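Local coordinates for hypothetical protein (Bacteroides eggerthii, PDB 4JGL) that is of unknown function but adopts a streptavidin-like beta fold extended by two helices and binds calcium ions, at residues 36-41 against 121-126; 112-117 against 136-141. One frame throughout, in Å; residues are numbered along the deposited sequence.

Interaction 1 (36-41 against 121-126); sequences GDFTTM and ENSAYV. With CA (calcium ion), chain C; CA (calcium ion), chain D.
Phe38 and Gly36 meet Asn122 and Ser123 in a small, partly buried loop-to-loop contact, where the connection between strands 22-29 and 44-49 lies against the turn leading into strand 125-127. One hydrogen bond and one aromatic ring do the joining. Asn122 ND2 donates to Gly36 O over 3.3 Å in a bent bond (136° at the hydrogen), reaching the oxygen from above the carbonyl plane. Beside it, the Phe38 ring stands nearly upright to the Asn122 amide, its CE1 lying 3.7 Å from Asn122 CB and its CZ 3.8 Å from Ser123 CB. The ring can lean this way because its CG sits beside its own backbone N, anti to the carbonyl carbon (chi1 -76°). Phe34 and Tyr137 both meet the same ring edge-to-face. With an alanine here, Asn122 CB and Ser123 CB would probably lose their apolar neighbour, and Phe34 and Tyr137 a ring partner. The loop carrying Phe38 is shaped by Asp37, whose OD1 accepts from Thr39 N at 2.9 Å and from the Thr39 OG1 hydroxyl at 2.6 Å, the first of these bonds closing an Asx turn. Cys35 and Cys120, just before the two segments, form a disulfide, and Ser123 O binds calcium at 2.3 Å: two cross-linked loops bordering a calcium site at the end of a streptavidin-like sheet.

Interaction 2 (112-117 against 136-141); sequences FTFIPT and YYLCGD. With CA (calcium ion), chain D.
Leu138 lays its CD1 methyl over one face of the Phe114 ring, a CH-pi contact with the carbon 4.0 Å from the ring centroid and 16° off the normal. Its CG sits beside the backbone N and CD1 extends straight on from there, which carries that methyl out over the ring. The methyl is displaced toward the rim, nearest Phe114 CG at 3.8 Å, and the two side chains cross at about a right angle. At the ring's edge, near its plane, Phe114 CE1 comes to 4.1 Å from Tyr136 O. One step along, Phe112 CE1 lies 3.8 Å from Tyr136 CD2; these rings meet obliquely, with their planes almost perpendicular (87°).

No hydrogen bond links the two segments, and the topology explains why. Strands 112-116 and 135-140 both pair with strand 125-127, which runs between them in the sheet; the axes of 112-116 and 136-140 come no closer than 8.3 Å and point in broadly the same direction, 52° from parallel. The long side chains of Phe112, Phe114, Tyr136 and Leu138 bridge this distance on one side of the curled sheet. Tyr125 of the intervening strand touches both Phe114 and Leu138, while Phe55, Cys81 and Met26 extend the packing. The CB of Tyr137 points away from strand 112-116, and its hydroxyl is hydrogen-bonded to Ala31 O and Phe34 N.

Farther along the segment, Thr117 binds calcium through both O, at 2.4 Å, and OG1, at 2.5 Å; its backbone N donates to a water that is itself a metal ligand. The chemistry thus changes along a single segment: aromatic and aliphatic surfaces join next-but-one strands by shape and dispersion, whereas oxygen ligands hold the chain at Thr117.

Overall arrangement
The pair illustrates how chemistry follows place in a curled sheet. Interaction 2 is the buried one, apolar and without hydrogen bonds between its segments; interaction 1 lies farther from the chain's centre, joins loops, and adds a polar bond to its aromatic packing. Strand 125-127 relates them, since segment 121-126 of interaction 1 runs into this strand, which pairs with both strands of interaction 2. Ala124 N lies 2.8 Å from Leu138 O, a probable hydrogen bond and part of a classic beta bulge in which Ala124 and Tyr125 both face Leu138. The contacts also share a calcium ion, and Ser123 OG and Thr117 OG1, 2.7 Å apart, are probably hydrogen-bonded beside it.

Interaction 1 (36-41 against 121-126)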
loop_
_atom_site.group_PDB
_atom_site.type_symbol
_atom_site.label_atom_id
_atom_site.label_comp_id
_atom_site.label_asym_id
_atom_site.label_seq_id
_atom_site.Cartn_x
_atom_site.Cartn_y
_atom_site.Cartn_z
ATOM N N GLY A 36 3.613 -20.401 -1.569
ATOM C CA GLY A 36 3.378 -21.209 -0.406
ATOM C C GLY A 36 2.562 -20.384 0.551
ATOM O O GLY A 36 1.688 -19.605 0.137
ATOM N N ASP A 37 2.861 -20.554 1.826
ATOM C CA ASP A 37 2.180 -19.848 2.874
ATOM C C ASP A 37 2.842 -18.488 3.034
ATOM O O ASP A 37 3.979 -18.382 3.508
ATOM C CB ASP A 37 2.258 -20.650 4.175
ATOM C CG ASP A 37 1.521 -19.976 5.320
ATOM O OD1 ASP A 37 0.947 -18.882 5.125
ATOM O OD2 ASP A 37 1.501 -20.555 6.423
ATOM N N PHE A 38 2.115 -17.451 2.626
ATOM C CA PHE A 38 2.617 -16.084 2.668
ATOM C C PHE A 38 2.488 -15.441 4.048
ATOM O O PHE A 38 2.963 -14.322 4.231
ATOM C CB PHE A 38 1.895 -15.228 1.611
ATOM C CG PHE A 38 2.359 -15.469 0.205
ATOM C CD1 PHE A 38 1.786 -16.447 -0.588
ATOM C CD2 PHE A 38 3.352 -14.697 -0.341
ATOM C CE1 PHE A 38 2.226 -16.639 -1.879
ATOM C CE2 PHE A 38 3.776 -14.882 -1.620
ATOM C CZ PHE A 38 3.221 -15.833 -2.390
ATOM N N THR A 39 1.893 -16.133 5.018
ATOM C CA THR A 39 1.610 -15.513 6.333
ATOM C C THR A 39 2.730 -15.713 7.360
ATOM O O THR A 39 2.610 -15.295 8.528
ATOM C CB THR A 39 0.298 -16.051 6.944
ATOM O OG1 THR A 39 0.430 -17.450 7.199
ATOM C CG2 THR A 39 -0.890 -15.818 6.013
ATOM N N THR A 40 3.822 -16.349 6.946
ATOM C CA THR A 40 4.950 -16.603 7.840
ATOM C C THR A 40 5.881 -15.386 7.868
ATOM O O THR A 40 6.913 -15.401 8.554
ATOM C CB THR A 40 5.748 -17.844 7.376
ATOM O OG1 THR A 40 6.100 -17.685 6.001
ATOM C CG2 THR A 40 4.910 -19.099 7.499
HETATM N N MSE A 41 5.507 -14.345 7.107
HETATM C CA MSE A 41 6.268 -13.107 6.931
HETATM C C MSE A 41 5.427 -11.926 7.397
HETATM O O MSE A 41 4.209 -11.922 7.178
HETATM C CB MSE A 41 6.586 -12.910 5.435
HETATM C CG MSE A 41 7.952 -13.445 4.965
HETATM SE SE MSE A 41 8.082 -15.396 4.767
HETATM C CE MSE A 41 6.666 -15.689 3.439
ATOM N N GLU A 121 -1.722 -19.186 -7.057
ATOM C CA GLU A 121 -3.057 -18.680 -6.742
ATOM C C GLU A 121 -3.096 -17.950 -5.395
ATOM O O GLU A 121 -4.102 -17.342 -5.051
ATOM C CB GLU A 121 -4.149 -19.777 -6.832
ATOM C CG GLU A 121 -4.243 -20.770 -5.673
ATOM C CD GLU A 121 -5.461 -21.726 -5.776
ATOM O OE1 GLU A 121 -6.175 -21.652 -6.783
ATOM O OE2 GLU A 121 -5.698 -22.551 -4.866
ATOM N N ASN A 122 -2.002 -18.000 -4.645
ATOM C CA ASN A 122 -1.933 -17.373 -3.316
ATOM C C ASN A 122 -1.347 -15.954 -3.324
ATOM O O ASN A 122 -1.163 -15.347 -2.274
ATOM C CB ASN A 122 -1.097 -18.263 -2.347
ATOM C CG ASN A 122 -1.776 -19.548 -1.974
ATOM O OD1 ASN A 122 -2.987 -19.661 -2.022
ATOM N ND2 ASN A 122 -0.980 -20.523 -1.550
ATOM N N SER A 123 -1.050 -15.440 -4.513
ATOM C CA SER A 123 -0.595 -14.082 -4.687
ATOM C C SER A 123 -1.214 -13.543 -5.970
ATOM O O SER A 123 -1.476 -14.284 -6.931
ATOM C CB SER A 123 0.921 -14.009 -4.772
ATOM O OG SER A 123 1.394 -14.696 -5.915
ATOM N N ALA A 124 -1.430 -12.240 -5.991
ATOM C CA ALA A 124 -1.957 -11.536 -7.162
ATOM C C ALA A 124 -0.851 -10.906 -8.016
ATOM O O ALA A 124 -0.899 -10.977 -9.252
ATOM C CB ALA A 124 -2.941 -10.459 -6.705
ATOM N N TYR A 125 0.166 -10.349 -7.358
ATOM C CA TYR A 125 1.270 -9.679 -8.057
ATOM C C TYR A 125 2.557 -9.851 -7.271
ATOM O O TYR A 125 2.533 -10.139 -6.069
ATOM C CB TYR A 125 1.024 -8.171 -8.246
ATOM C CG TYR A 125 -0.206 -7.806 -8.996
ATOM C CD1 TYR A 125 -1.432 -7.722 -8.375
ATOM C CD2 TYR A 125 -0.156 -7.545 -10.354
ATOM C CE1 TYR A 125 -2.593 -7.385 -9.090
ATOM C CE2 TYR A 125 -1.288 -7.232 -11.070
ATOM C CZ TYR A 125 -2.504 -7.160 -10.444
ATOM O OH TYR A 125 -3.646 -6.848 -11.151
ATOM N N VAL A 126 3.674 -9.611 -7.949
ATOM C CA VAL A 126 4.980 -9.485 -7.323
ATOM C C VAL A 126 5.697 -8.292 -7.962
ATOM O O VAL A 126 5.497 -7.995 -9.146
ATOM C CB VAL A 126 5.803 -10.795 -7.480
ATOM C CG1 VAL A 126 6.092 -11.115 -8.954
ATOM C CG2 VAL A 126 7.093 -10.748 -6.631
HETATM CA CA CA C . -7.712 -23.721 -4.426
HETATM CA CA CA D . -1.405 -15.315 -9.028
HETATM O O HOH W 1 -8.331 -23.133 -6.715
HETATM O O HOH W 2 -1.681 -13.523 -10.539
HETATM O O HOH W 3 -6.534 -23.670 -2.367
HETATM O O HOH W 4 -6.703 -25.615 -5.155
HETATM O O HOH W 5 -2.612 -16.771 -10.485
#

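Interaction 2 (112-117 against 136-141)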
loop_
_atom_site.group_PDB
_atom_site.type_symbol
_atom_site.label_atom_id
_atom_site.label_comp_id
_atom_site.label_asym_id
_atom_site.label_seq_id
_atom_site.Cartn_x
_atom_site.Cartn_y
_atom_site.Cartn_z
ATOM N N PHE A 112 7.381 1.168 -7.931
ATOM C CA PHE A 112 7.091 -0.253 -8.082
ATOM C C PHE A 112 6.451 -0.520 -9.432
ATOM O O PHE A 112 5.604 0.256 -9.883
ATOM C CB PHE A 112 6.091 -0.740 -7.006
ATOM C CG PHE A 112 6.668 -0.842 -5.618
ATOM C CD1 PHE A 112 7.511 -1.895 -5.314
ATOM C CD2 PHE A 112 6.351 0.067 -4.625
ATOM C CE1 PHE A 112 8.039 -2.027 -4.044
ATOM C CE2 PHE A 112 6.896 -0.047 -3.371
ATOM C CZ PHE A 112 7.734 -1.086 -3.078
ATOM N N THR A 113 6.831 -1.637 -10.029
ATOM C CA THR A 113 6.048 -2.261 -11.102
ATOM C C THR A 113 5.623 -3.621 -10.578
ATOM O O THR A 113 6.483 -4.468 -10.283
ATOM C CB THR A 113 6.848 -2.419 -12.394
ATOM O OG1 THR A 113 7.200 -1.114 -12.885
ATOM C CG2 THR A 113 6.041 -3.121 -13.511
ATOM N N PHE A 114 4.320 -3.824 -10.444
ATOM C CA PHE A 114 3.765 -5.086 -9.991
ATOM C C PHE A 114 3.286 -5.885 -11.198
ATOM O O PHE A 114 2.497 -5.371 -12.010
ATOM C CB PHE A 114 2.624 -4.844 -9.016
ATOM C CG PHE A 114 3.076 -4.287 -7.695
ATOM C CD1 PHE A 114 3.826 -5.069 -6.814
ATOM C CD2 PHE A 114 2.782 -3.001 -7.331
ATOM C CE1 PHE A 114 4.258 -4.550 -5.594
ATOM C CE2 PHE A 114 3.211 -2.483 -6.117
ATOM C CZ PHE A 114 3.964 -3.261 -5.268
ATOM N N ILE A 115 3.768 -7.129 -11.307
ATOM C CA ILE A 115 3.423 -8.016 -12.406
ATOM C C ILE A 115 2.645 -9.221 -11.869
ATOM O O ILE A 115 2.820 -9.621 -10.716
ATOM C CB ILE A 115 4.658 -8.488 -13.192
ATOM C CG1 ILE A 115 5.564 -9.376 -12.358
ATOM C CG2 ILE A 115 5.428 -7.288 -13.749
ATOM C CD1 ILE A 115 6.720 -9.982 -13.178
ATOM N N PRO A 116 1.754 -9.809 -12.681
ATOM C CA PRO A 116 1.001 -10.944 -12.173
ATOM C C PRO A 116 1.873 -12.144 -11.821
ATOM O O PRO A 116 3.023 -12.258 -12.262
ATOM C CB PRO A 116 0.065 -11.301 -13.330
ATOM C CG PRO A 116 -0.066 -10.024 -14.092
ATOM C CD PRO A 116 1.274 -9.360 -13.996
ATOM N N THR A 117 1.287 -13.051 -11.053
ATOM C CA THR A 117 1.893 -14.324 -10.677
ATOM C C THR A 117 1.027 -15.466 -11.242
ATOM O O THR A 117 0.233 -16.069 -10.541
ATOM C CB THR A 117 2.052 -14.420 -9.160
ATOM O OG1 THR A 117 0.794 -14.221 -8.545
ATOM C CG2 THR A 117 3.048 -13.375 -8.653
ATOM N N TYR A 136 8.476 -7.371 -2.760
ATOM C CA TYR A 136 7.141 -7.264 -2.216
ATOM C C TYR A 136 6.156 -7.996 -3.116
ATOM O O TYR A 136 6.212 -7.896 -4.339
ATOM C CB TYR A 136 6.718 -5.801 -2.102
ATOM C CG TYR A 136 7.262 -5.113 -0.883
ATOM C CD1 TYR A 136 6.721 -5.351 0.372
ATOM C CD2 TYR A 136 8.309 -4.213 -0.974
ATOM C CE1 TYR A 136 7.223 -4.735 1.522
ATOM C CE2 TYR A 136 8.803 -3.579 0.159
ATOM C CZ TYR A 136 8.260 -3.846 1.403
ATOM O OH TYR A 136 8.798 -3.228 2.521
ATOM N N TYR A 137 5.233 -8.706 -2.496
ATOM C CA TYR A 137 4.106 -9.308 -3.169
ATOM C C TYR A 137 2.836 -8.558 -2.829
ATOM O O TYR A 137 2.760 -7.867 -1.808
ATOM C CB TYR A 137 3.952 -10.763 -2.731
ATOM C CG TYR A 137 5.047 -11.678 -3.249
ATOM C CD1 TYR A 137 6.351 -11.607 -2.763
ATOM C CD2 TYR A 137 4.782 -12.626 -4.221
ATOM C CE1 TYR A 137 7.335 -12.472 -3.214
ATOM C CE2 TYR A 137 5.764 -13.489 -4.668
ATOM C CZ TYR A 137 7.030 -13.412 -4.149
ATOM O OH TYR A 137 7.987 -14.288 -4.641
ATOM N N LEU A 138 1.831 -8.711 -3.692
ATOM C CA LEU A 138 0.463 -8.283 -3.385
ATOM C C LEU A 138 -0.356 -9.557 -3.307
ATOM O O LEU A 138 -0.565 -10.246 -4.300
ATOM C CB LEU A 138 -0.109 -7.364 -4.469
ATOM C CG LEU A 138 0.596 -6.046 -4.724
ATOM C CD1 LEU A 138 -0.100 -5.249 -5.807
ATOM C CD2 LEU A 138 0.692 -5.224 -3.485
ATOM N N CYS A 139 -0.868 -9.866 -2.116
ATOM C CA CYS A 139 -1.743 -11.001 -1.863
ATOM C C CYS A 139 -3.118 -10.476 -1.525
ATOM O O CYS A 139 -3.283 -9.769 -0.525
ATOM C CB CYS A 139 -1.193 -11.851 -0.716
ATOM S SG CYS A 139 0.492 -12.452 -0.973
ATOM N N GLY A 140 -4.106 -10.764 -2.363
ATOM C CA GLY A 140 -5.446 -10.239 -2.104
ATOM C C GLY A 140 -5.937 -10.638 -0.729
ATOM O O GLY A 140 -5.793 -11.790 -0.321
ATOM N N ASP A 141 -6.524 -9.701 -0.006
ATOM C CA ASP A 141 -6.866 -9.923 1.386
ATOM C C ASP A 141 -7.984 -9.000 1.809
ATOM O O ASP A 141 -7.885 -7.794 1.629
ATOM C CB ASP A 141 -5.636 -9.700 2.268
ATOM C CG ASP A 141 -5.845 -10.185 3.672
ATOM O OD1 ASP A 141 -5.860 -11.414 3.904
ATOM O OD2 ASP A 141 -6.009 -9.344 4.556
HETATM CA CA CA D . -1.405 -15.315 -9.028
HETATM O O HOH W 2 -1.681 -13.523 -10.539
HETATM O O HOH W 5 -2.612 -16.771 -10.485
HETATM O O HOH W 6 -3.709 -15.137 -8.407
#